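Local structure of pectate lyase (Bacillus, 3VMV) at residues A[184-187]-A[188-191]; A[231-234]-A[235-239]; A[239-242]-A[243-246]. The protein is probably a pectate lyase that cleaves polygalacturonate in plant cell-wall pectin, folded as a polysaccharide lyase family 1 beta-helix. One frame throughout, in Å; residues are numbered along the deposited sequence.

Contact 1. Residues A[184-187]-A[188-191]; sequences TDNA and SLAP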
ATOM      1  N   THR A 184       3.945 -13.443  -7.275  1.00 12.77           N
ATOM      2  CA  THR A 184       4.321 -14.513  -8.191  1.00 14.97           C
ATOM      3  C   THR A 184       3.157 -14.821  -9.127  1.00 15.34           C
ATOM      4  O   THR A 184       2.010 -14.494  -8.827  1.00 14.31           O
ATOM      5  CB  THR A 184       4.732 -15.781  -7.430  1.00 18.64           C
ATOM      6  OG1 THR A 184       5.460 -16.639  -8.322  1.00 19.08           O
ATOM      7  CG2 THR A 184       3.512 -16.526  -6.878  1.00 17.27           C
ATOM      8  N   ASP A 185       3.459 -15.428 -10.275  1.00 14.56           N
ATOM      9  CA  ASP A 185       2.407 -15.784 -11.235  1.00 14.35           C
ATOM     10  C   ASP A 185       1.701 -17.071 -10.822  1.00 16.24           C
ATOM     11  O   ASP A 185       1.783 -18.098 -11.522  1.00 18.99           O
ATOM     12  CB  ASP A 185       3.007 -15.943 -12.623  1.00 13.60           C
ATOM     13  CG  ASP A 185       3.607 -14.637 -13.160  1.00 14.42           C
ATOM     14  OD1 ASP A 185       3.123 -13.524 -12.800  1.00 14.63           O
ATOM     15  OD2 ASP A 185       4.558 -14.743 -13.962  1.00 15.46           O
ATOM     16  N   ASN A 186       1.032 -17.014  -9.670  1.00 14.94           N
ATOM     17  CA  ASN A 186       0.203 -18.120  -9.185  1.00 17.61           C
ATOM     18  C   ASN A 186      -1.161 -17.536  -8.823  1.00 16.17           C
ATOM     19  O   ASN A 186      -1.306 -16.799  -7.805  1.00 15.14           O
ATOM     20  CB  ASN A 186       0.885 -18.771  -7.982  1.00 20.92           C
ATOM     21  CG  ASN A 186       0.106 -19.942  -7.434  1.00 22.62           C
ATOM     22  OD1 ASN A 186      -1.105 -20.050  -7.646  1.00 22.85           O
ATOM     23  ND2 ASN A 186       0.808 -20.860  -6.765  1.00 25.67           N
ATOM     24  N   ALA A 187      -2.137 -17.781  -9.693  1.00 16.11           N
ATOM     25  CA  ALA A 187      -3.457 -17.205  -9.490  1.00 15.51           C
ATOM     26  C   ALA A 187      -4.030 -17.593  -8.142  1.00 17.38           C
ATOM     27  O   ALA A 187      -4.759 -16.815  -7.549  1.00 17.59           O
ATOM     28  CB  ALA A 187      -4.396 -17.669 -10.582  1.00 16.71           C
ATOM     29  N   SER A 188      -3.722 -18.793  -7.658  1.00 17.63           N
ATOM     30  CA  SER A 188      -4.333 -19.250  -6.410  1.00 18.51           C
ATOM     31  C   SER A 188      -3.811 -18.531  -5.175  1.00 17.01           C
ATOM     32  O   SER A 188      -4.382 -18.692  -4.092  1.00 17.95           O
ATOM     33  CB  SER A 188      -4.147 -20.767  -6.252  1.00 20.46           C
ATOM     34  OG  SER A 188      -2.825 -21.052  -5.852  1.00 23.50           O
ATOM     35  N   LEU A 189      -2.744 -17.750  -5.334  1.00 15.20           N
ATOM     36  CA  LEU A 189      -2.179 -16.996  -4.211  1.00 15.13           C
ATOM     37  C   LEU A 189      -2.403 -15.499  -4.403  1.00 14.26           C
ATOM     38  O   LEU A 189      -1.944 -14.708  -3.587  1.00 13.38           O
ATOM     39  CB  LEU A 189      -0.671 -17.198  -4.137  1.00 15.12           C
ATOM     40  CG  LEU A 189      -0.295 -18.626  -3.736  1.00 19.63           C
ATOM     41  CD1 LEU A 189       1.216 -18.663  -3.703  1.00 21.67           C
ATOM     42  CD2 LEU A 189      -0.908 -18.928  -2.370  1.00 21.53           C
ATOM     43  N   ALA A 190      -3.076 -15.097  -5.473  1.00 14.49           N
ATOM     44  CA  ALA A 190      -3.218 -13.648  -5.741  1.00 12.85           C
ATOM     45  C   ALA A 190      -4.112 -12.939  -4.730  1.00 15.08           C
ATOM     46  O   ALA A 190      -5.200 -13.413  -4.398  1.00 14.43           O
ATOM     47  CB  ALA A 190      -3.798 -13.460  -7.128  1.00 13.58           C
ATOM     48  N   PRO A 191      -3.695 -11.754  -4.290  1.00 11.82           N
ATOM     49  CA  PRO A 191      -4.633 -10.861  -3.618  1.00 10.24           C
ATOM     50  C   PRO A 191      -5.766 -10.474  -4.576  1.00 11.44           C
ATOM     51  O   PRO A 191      -5.707 -10.701  -5.797  1.00 12.48           O
ATOM     52  CB  PRO A 191      -3.783  -9.615  -3.330  1.00 13.76           C
ATOM     53  CG  PRO A 191      -2.319 -10.123  -3.344  1.00 14.90           C
ATOM     54  CD  PRO A 191      -2.374 -11.137  -4.488  1.00 13.82           C
TER
HETATM   55  O   HOH W   1      -6.642 -15.924  -5.490  1.00 26.14           O
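Asn186 and Ser188 meet through a single oxygen. Asn186 OD1 takes a hydrogen bond from Ser188 OG at 2.7 Å and another from Ser188 N at 2.9 Å, the second closing an Asx turn. Both donors come from the same face of the amide, each tilted somewhat out of its plane. The first torsion of Asn186 puts CG anti to the backbone N (chi1 -179°), which carries the amide forward over the residues that follow, while chi1 of Ser188 (77°) swings OG back to meet it.

Backbone bonds wind the chain into a short 3-10 turn. Leu189 N donates to Asn186 O at 3.0 Å, and Ala190 N to Ala187 O at 3.2 Å. A water lies between Ala187 O, 2.9 Å away, and Ala190 O, and can donate to either carbonyl.

Little besides van der Waals contact adds to this: the Leu189 side chain slants across the Asn186 amide, with CD1 3.8 Å from ND2, and Ala190 CB packs against Ala187 O. Replacing Asn186 with an alanine would probably leave Ser188 OG and N without their common acceptor and Leu189 without the amide it leans on, so the start of the turn would be free to shift.

The turn belongs to the loop between strands 177-181 and 192-197. Asp185, just before it, makes a salt bridge with Arg212 and accepts from Ser271, and Leu189 joins Asn161 through the backbone. At this surface site, then, the shape of the loop depends chiefly on directional polar bonds: one amide oxygen serves both donors of Ser188, and the main chain supplies most of the rest.

Contact 2. Residues A[231-234]-A[235-239]; sequences INSR and VGARV. With SO4 (sulfate ion), chain C.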
ATOM      1  N   ILE A 231       1.658   2.138 -13.329  1.00  9.95           N
ATOM      2  CA  ILE A 231       0.731   0.984 -13.144  1.00  9.22           C
ATOM      3  C   ILE A 231       1.038  -0.148 -14.128  1.00 10.08           C
ATOM      4  O   ILE A 231       1.024   0.064 -15.345  1.00 12.33           O
ATOM      5  CB  ILE A 231      -0.699   1.456 -13.381  1.00  9.06           C
ATOM      6  CG1 ILE A 231      -1.051   2.622 -12.460  1.00 10.17           C
ATOM      7  CG2 ILE A 231      -1.694   0.281 -13.166  1.00  9.57           C
ATOM      8  CD1 ILE A 231      -2.332   3.338 -12.873  1.00 11.15           C
ATOM      9  N   ASN A 232       1.360  -1.341 -13.596  1.00 10.56           N
ATOM     10  CA  ASN A 232       1.738  -2.457 -14.430  1.00  9.60           C
ATOM     11  C   ASN A 232       0.716  -3.544 -14.190  1.00 10.96           C
ATOM     12  O   ASN A 232       0.729  -4.161 -13.148  1.00 13.45           O
ATOM     13  CB  ASN A 232       3.134  -2.931 -14.040  1.00 10.42           C
ATOM     14  CG  ASN A 232       3.650  -4.045 -14.957  1.00 10.14           C
ATOM     15  OD1 ASN A 232       2.989  -4.440 -15.921  1.00 12.02           O
ATOM     16  ND2 ASN A 232       4.881  -4.531 -14.678  1.00 12.15           N
ATOM     17  N   SER A 233      -0.165  -3.760 -15.174  1.00 10.25           N
ATOM     18  CA  SER A 233      -1.256  -4.700 -15.023  1.00  9.78           C
ATOM     19  C   SER A 233      -0.953  -5.989 -15.764  1.00  9.89           C
ATOM     20  O   SER A 233      -0.788  -5.977 -17.000  1.00 12.58           O
ATOM     21  CB  SER A 233      -2.547  -4.051 -15.562  1.00 11.68           C
ATOM     22  OG  SER A 233      -3.683  -4.864 -15.309  1.00 11.38           O
ATOM     23  N   ARG A 234      -0.895  -7.094 -15.003  1.00 10.47           N
ATOM     24  CA  ARG A 234      -0.375  -8.372 -15.484  1.00 12.12           C
ATOM     25  C   ARG A 234      -1.348  -9.506 -15.240  1.00 10.97           C
ATOM     26  O   ARG A 234      -2.111  -9.471 -14.269  1.00 11.92           O
ATOM     27  CB  ARG A 234       0.950  -8.685 -14.734  1.00 11.93           C
ATOM     28  CG  ARG A 234       2.099  -7.778 -15.207  1.00 15.46           C
ATOM     29  CD  ARG A 234       3.185  -7.583 -14.170  1.00 17.98           C
ATOM     30  NE  ARG A 234       4.073  -8.743 -14.111  1.00 15.68           N
ATOM     31  CZ  ARG A 234       5.360  -8.652 -13.814  1.00 15.11           C
ATOM     32  NH1 ARG A 234       6.085  -9.762 -13.784  1.00 13.30           N
ATOM     33  NH2 ARG A 234       5.930  -7.455 -13.571  1.00 14.85           N
ATOM     34  N   VAL A 235      -1.252 -10.544 -16.080  1.00 11.85           N
ATOM     35  CA  VAL A 235      -1.979 -11.829 -15.906  1.00 13.88           C
ATOM     36  C   VAL A 235      -3.409 -11.653 -15.435  1.00 13.12           C
ATOM     37  O   VAL A 235      -3.845 -12.176 -14.402  1.00 14.60           O
ATOM     38  CB  VAL A 235      -1.246 -12.904 -15.025  1.00 14.81           C
ATOM     39  CG1 VAL A 235      -0.099 -13.520 -15.817  1.00 21.27           C
ATOM     40  CG2 VAL A 235      -0.753 -12.363 -13.709  1.00 12.81           C
ATOM     41  N   GLY A 236      -4.150 -10.891 -16.233  1.00 15.20           N
ATOM     42  CA  GLY A 236      -5.589 -10.814 -16.022  1.00 14.30           C
ATOM     43  C   GLY A 236      -6.039  -9.864 -14.923  1.00 17.10           C
ATOM     44  O   GLY A 236      -7.235  -9.825 -14.617  1.00 15.24           O
ATOM     45  N   ALA A 237      -5.114  -9.107 -14.341  1.00 12.47           N
ATOM     46  CA  ALA A 237      -5.521  -8.012 -13.450  1.00 11.29           C
ATOM     47  C   ALA A 237      -6.495  -7.090 -14.168  1.00 11.52           C
ATOM     48  O   ALA A 237      -6.458  -6.974 -15.370  1.00 12.44           O
ATOM     49  CB  ALA A 237      -4.317  -7.194 -13.017  1.00 11.19           C
ATOM     50  N   ARG A 238      -7.400  -6.462 -13.413  1.00 11.54           N
ATOM     51  CA  ARG A 238      -8.265  -5.411 -13.982  1.00 11.66           C
ATOM     52  C   ARG A 238      -8.143  -4.187 -13.119  1.00 10.99           C
ATOM     53  O   ARG A 238      -8.450  -4.264 -11.909  1.00 11.74           O
ATOM     54  CB  ARG A 238      -9.727  -5.858 -13.980  1.00 12.64           C
ATOM     55  CG  ARG A 238      -9.923  -7.067 -14.904  1.00 13.41           C
ATOM     56  CD  ARG A 238     -11.389  -7.436 -15.051  1.00 13.61           C
ATOM     57  NE  ARG A 238     -11.991  -7.723 -13.751  1.00 13.22           N
ATOM     58  CZ  ARG A 238     -13.258  -8.106 -13.638  1.00 16.01           C
ATOM     59  NH1 ARG A 238     -13.788  -8.343 -12.469  1.00 17.55           N
ATOM     60  NH2 ARG A 238     -14.012  -8.193 -14.730  1.00 20.48           N
ATOM     61  N   VAL A 239      -7.662  -3.080 -13.698  1.00 10.03           N
ATOM     62  CA  VAL A 239      -7.487  -1.866 -12.888  1.00  9.93           C
ATOM     63  C   VAL A 239      -8.299  -0.715 -13.459  1.00 11.79           C
ATOM     64  O   VAL A 239      -8.156  -0.391 -14.651  1.00 12.36           O
ATOM     65  CB  VAL A 239      -5.981  -1.486 -12.698  1.00 12.29           C
ATOM     66  CG1 VAL A 239      -5.290  -1.244 -13.980  1.00 14.24           C
ATOM     67  CG2 VAL A 239      -5.848  -0.248 -11.799  1.00 11.84           C
TER
HETATM   68  S   SO4 C 402       9.271  -8.158 -12.069  1.00 29.14           S
HETATM   69  O1  SO4 C 402       8.567  -9.420 -12.403  1.00 32.29           O
HETATM   70  O2  SO4 C 402       9.266  -7.987 -10.613  1.00 30.11           O
HETATM   71  O3  SO4 C 402      10.640  -8.219 -12.582  1.00 39.49           O
HETATM   72  O4  SO4 C 402       8.572  -7.002 -12.659  1.00 20.97           O
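Ser233 and Ala237 come together because the serine holds OG anti to its own backbone N (chi1 -174°), reaching across the bend until OG is 3.3 Å from Ala237 CB. The hydroxyl's polar partner lies elsewhere, at Tyr276 O. Val239 places CG1 between its backbone N and carbonyl carbon, so that this methyl faces strand 231-234, and the side chain crosses that of Ile231 obliquely with CG1 4.0 Å from Ile231 CG2. Arg234 bends at chi3 (78°), sending its guanidinium away from the turn.

The bend is a type I' beta turn from Arg234 to Ala237, closed by Ala237 N donating to Arg234 O at 3.0 Å with a nearly straight N-H (163°). Val235 and Gly236 both take positive phi, which suits the glycine. No hairpin follows: strand 231-234 pairs in parallel with 210-212 and 265-266, whereas 238-242 pairs with 215-219 and 276-280. The turn is thus a corner of the beta-helix, joining two of its faces. Inside the corner, Val239 also packs on Val216 and Trp277.

Outside it, Arg234 grips a sulfate through both terminal nitrogens: NH1 donates to sulfate O1 at 2.9 Å and NH2 to O4 at 2.8 Å, O4 lying at the edge of the guanidinium in its plane. NE bonds to Ser271 OG, which helps fix the rotation of the group, and Arg212 stands close by.

Oily side chains turned inward pack the core, while the two-pronged arginine is consistent with a place that can receive an anion, though the sulfate itself probably comes from the crystallisation liquor.

Contact 3. Residues A[239-242]-A[243-246]; sequences VFVE and NNYF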
ATOM      1  N   VAL A 239      -7.662  -3.080 -13.698  1.00 10.03           N
ATOM      2  CA  VAL A 239      -7.487  -1.866 -12.888  1.00  9.93           C
ATOM      3  C   VAL A 239      -8.299  -0.715 -13.459  1.00 11.79           C
ATOM      4  O   VAL A 239      -8.156  -0.391 -14.651  1.00 12.36           O
ATOM      5  CB  VAL A 239      -5.981  -1.486 -12.698  1.00 12.29           C
ATOM      6  CG1 VAL A 239      -5.290  -1.244 -13.980  1.00 14.24           C
ATOM      7  CG2 VAL A 239      -5.848  -0.248 -11.799  1.00 11.84           C
ATOM      8  N   PHE A 240      -9.224  -0.181 -12.654  1.00 10.29           N
ATOM      9  CA  PHE A 240      -9.971   1.020 -13.050  1.00 11.20           C
ATOM     10  C   PHE A 240      -9.165   2.238 -12.626  1.00  9.82           C
ATOM     11  O   PHE A 240      -8.979   2.455 -11.414  1.00  9.98           O
ATOM     12  CB  PHE A 240     -11.382   0.980 -12.430  1.00 10.39           C
ATOM     13  CG  PHE A 240     -12.256   2.180 -12.788  1.00 11.70           C
ATOM     14  CD1 PHE A 240     -12.162   2.760 -14.043  1.00 12.22           C
ATOM     15  CD2 PHE A 240     -13.218   2.640 -11.893  1.00 12.04           C
ATOM     16  CE1 PHE A 240     -12.997   3.818 -14.394  1.00 14.20           C
ATOM     17  CE2 PHE A 240     -14.039   3.714 -12.232  1.00 11.25           C
ATOM     18  CZ  PHE A 240     -13.935   4.299 -13.475  1.00 12.58           C
ATOM     19  N   VAL A 241      -8.650   2.982 -13.602  1.00 11.35           N
ATOM     20  CA  VAL A 241      -7.758   4.139 -13.376  1.00 10.23           C
ATOM     21  C   VAL A 241      -8.591   5.357 -13.646  1.00  9.29           C
ATOM     22  O   VAL A 241      -8.851   5.682 -14.791  1.00  9.94           O
ATOM     23  CB  VAL A 241      -6.568   4.060 -14.293  1.00 10.10           C
ATOM     24  CG1 VAL A 241      -5.560   5.185 -14.027  1.00 10.34           C
ATOM     25  CG2 VAL A 241      -5.918   2.660 -14.174  1.00 13.37           C
ATOM     26  N   GLU A 242      -9.018   6.007 -12.559  1.00  8.40           N
ATOM     27  CA  GLU A 242     -10.073   7.042 -12.652  1.00  8.01           C
ATOM     28  C   GLU A 242      -9.664   8.352 -12.009  1.00  8.46           C
ATOM     29  O   GLU A 242      -9.336   8.430 -10.810  1.00  8.96           O
ATOM     30  CB  GLU A 242     -11.312   6.472 -11.920  1.00 10.46           C
ATOM     31  CG  GLU A 242     -12.525   7.390 -11.963  1.00 11.56           C
ATOM     32  CD  GLU A 242     -13.679   6.869 -11.098  1.00 14.89           C
ATOM     33  OE1 GLU A 242     -13.384   6.173 -10.101  1.00 17.61           O
ATOM     34  OE2 GLU A 242     -14.843   7.242 -11.407  1.00 17.28           O
ATOM     35  N   ASN A 243      -9.710   9.409 -12.808  1.00 11.62           N
ATOM     36  CA  ASN A 243      -9.516  10.765 -12.277  1.00  9.96           C
ATOM     37  C   ASN A 243      -8.240  10.922 -11.460  1.00  9.38           C
ATOM     38  O   ASN A 243      -8.232  11.493 -10.365  1.00 10.06           O
ATOM     39  CB  ASN A 243     -10.746  11.234 -11.468  1.00  9.79           C
ATOM     40  CG  ASN A 243     -11.991  11.391 -12.321  1.00 12.16           C
ATOM     41  OD1 ASN A 243     -12.112  10.842 -13.451  1.00 12.16           O
ATOM     42  ND2 ASN A 243     -12.959  12.132 -11.778  1.00 11.69           N
ATOM     43  N   ASN A 244      -7.151  10.389 -11.994  1.00  9.65           N
ATOM     44  CA  ASN A 244      -5.833  10.605 -11.419  1.00  7.13           C
ATOM     45  C   ASN A 244      -5.078  11.662 -12.183  1.00  9.29           C
ATOM     46  O   ASN A 244      -5.368  11.889 -13.350  1.00 10.40           O
ATOM     47  CB  ASN A 244      -4.991   9.314 -11.447  1.00  9.20           C
ATOM     48  CG  ASN A 244      -5.644   8.145 -10.729  1.00  9.18           C
ATOM     49  OD1 ASN A 244      -5.516   8.005  -9.514  1.00  9.03           O
ATOM     50  ND2 ASN A 244      -6.319   7.292 -11.478  1.00 10.12           N
ATOM     51  N   TYR A 245      -4.095  12.266 -11.521  1.00 11.01           N
ATOM     52  CA  TYR A 245      -3.246  13.267 -12.137  1.00  9.44           C
ATOM     53  C   TYR A 245      -1.838  12.708 -12.291  1.00 10.19           C
ATOM     54  O   TYR A 245      -1.285  12.225 -11.297  1.00  9.98           O
ATOM     55  CB  TYR A 245      -3.246  14.557 -11.283  1.00 10.11           C
ATOM     56  CG  TYR A 245      -2.764  15.754 -12.017  1.00 15.04           C
ATOM     57  CD1 TYR A 245      -3.702  16.558 -12.639  1.00 17.76           C
ATOM     58  CD2 TYR A 245      -1.423  16.081 -12.113  1.00 22.07           C
ATOM     59  CE1 TYR A 245      -3.363  17.641 -13.337  1.00 23.91           C
ATOM     60  CE2 TYR A 245      -1.059  17.257 -12.889  1.00 15.86           C
ATOM     61  CZ  TYR A 245      -2.074  17.973 -13.467  1.00 19.86           C
ATOM     62  OH  TYR A 245      -1.870  19.097 -14.237  1.00 25.77           O
ATOM     63  N   PHE A 246      -1.289  12.737 -13.522  1.00  9.35           N
ATOM     64  CA  PHE A 246       0.050  12.230 -13.742  1.00  8.76           C
ATOM     65  C   PHE A 246       0.918  13.352 -14.309  1.00 13.44           C
ATOM     66  O   PHE A 246       0.515  14.014 -15.265  1.00 14.17           O
ATOM     67  CB  PHE A 246       0.013  11.151 -14.836  1.00 11.13           C
ATOM     68  CG  PHE A 246      -0.779   9.923 -14.492  1.00 10.75           C
ATOM     69  CD1 PHE A 246      -0.139   8.780 -13.996  1.00  9.71           C
ATOM     70  CD2 PHE A 246      -2.170   9.890 -14.652  1.00 10.46           C
ATOM     71  CE1 PHE A 246      -0.857   7.621 -13.707  1.00 10.97           C
ATOM     72  CE2 PHE A 246      -2.887   8.730 -14.391  1.00  8.89           C
ATOM     73  CZ  PHE A 246      -2.265   7.591 -13.900  1.00 10.31           C
TER
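Val241, Asn244 and Phe246 meet at a tight corner of the parallel beta-helix, where strand 238-242 ends and 245-249 starts the next face of the same coil. Asn243 makes the bend, its phi and psi both positive, as in a left-handed helix.

The polar bonds of this corner run between coils. Asn244 OD1 accepts from Asn221 N and its ND2 donates to Met218 O in one neighbouring coil; in the other, Asn282 repeats the pattern, its OD1 accepting from Asn244 N and its ND2 donating to Val241 O. This is the internal asparagine stack known from pectate lyases, which satisfies buried amides and turn backbone together. Asn243 ND2 has its own partner in Gln307 O.

Beside the bend, Glu242 and Asn243 lie obliquely against one another. The glutamate runs extended, its CG 3.8 Å from Asn243 OD1, with carboxylate and amide planes 63° apart. Its carboxylate turns to other partners: OE1 bonds to His217 NE2 and, weakly, to Tyr304 OH.

Apolar packing fills the inner side of the corner. Phe246 sets CG anti to its carbonyl carbon (chi1 -64°), which swings the ring back toward strand 238-242; it stacks on Phe223 and meets the ring of Phe284, their planes at about 25°, giving a row of aromatics in the interior. Val241 crosses the side chains of both Asn244 and Phe246 at about a right angle. Its CG1 is the shared touching point: the methyl rests 3.4 Å from Asn244 ND2 and meets the edge of the Phe246 ring at CZ, 4.1 Å away.

How the contacts relate
Contacts 2 and 3 are buried and consecutive: they share Val239 and strand 238-242, one taking the corner at its start and the other the corner at its end. Ile231 CD1 packs 3.9 Å from Val241 CG2, so their apolar sides merge inside the beta-helix. Contact 1 is a surface turn in a loop, about 24 Å from contact 3 between centres, but it touches contact 2 where Asp185 OD1 lies 4.1 Å from Val235 CG2. Ser271 ties the two as well, bonding both Asp185 and Arg234. In the surface turn the asparagine's OD1 is used locally; contact 3 turns Asn244 to neighbouring coils, and contact 2 sends its arginine out to an anion.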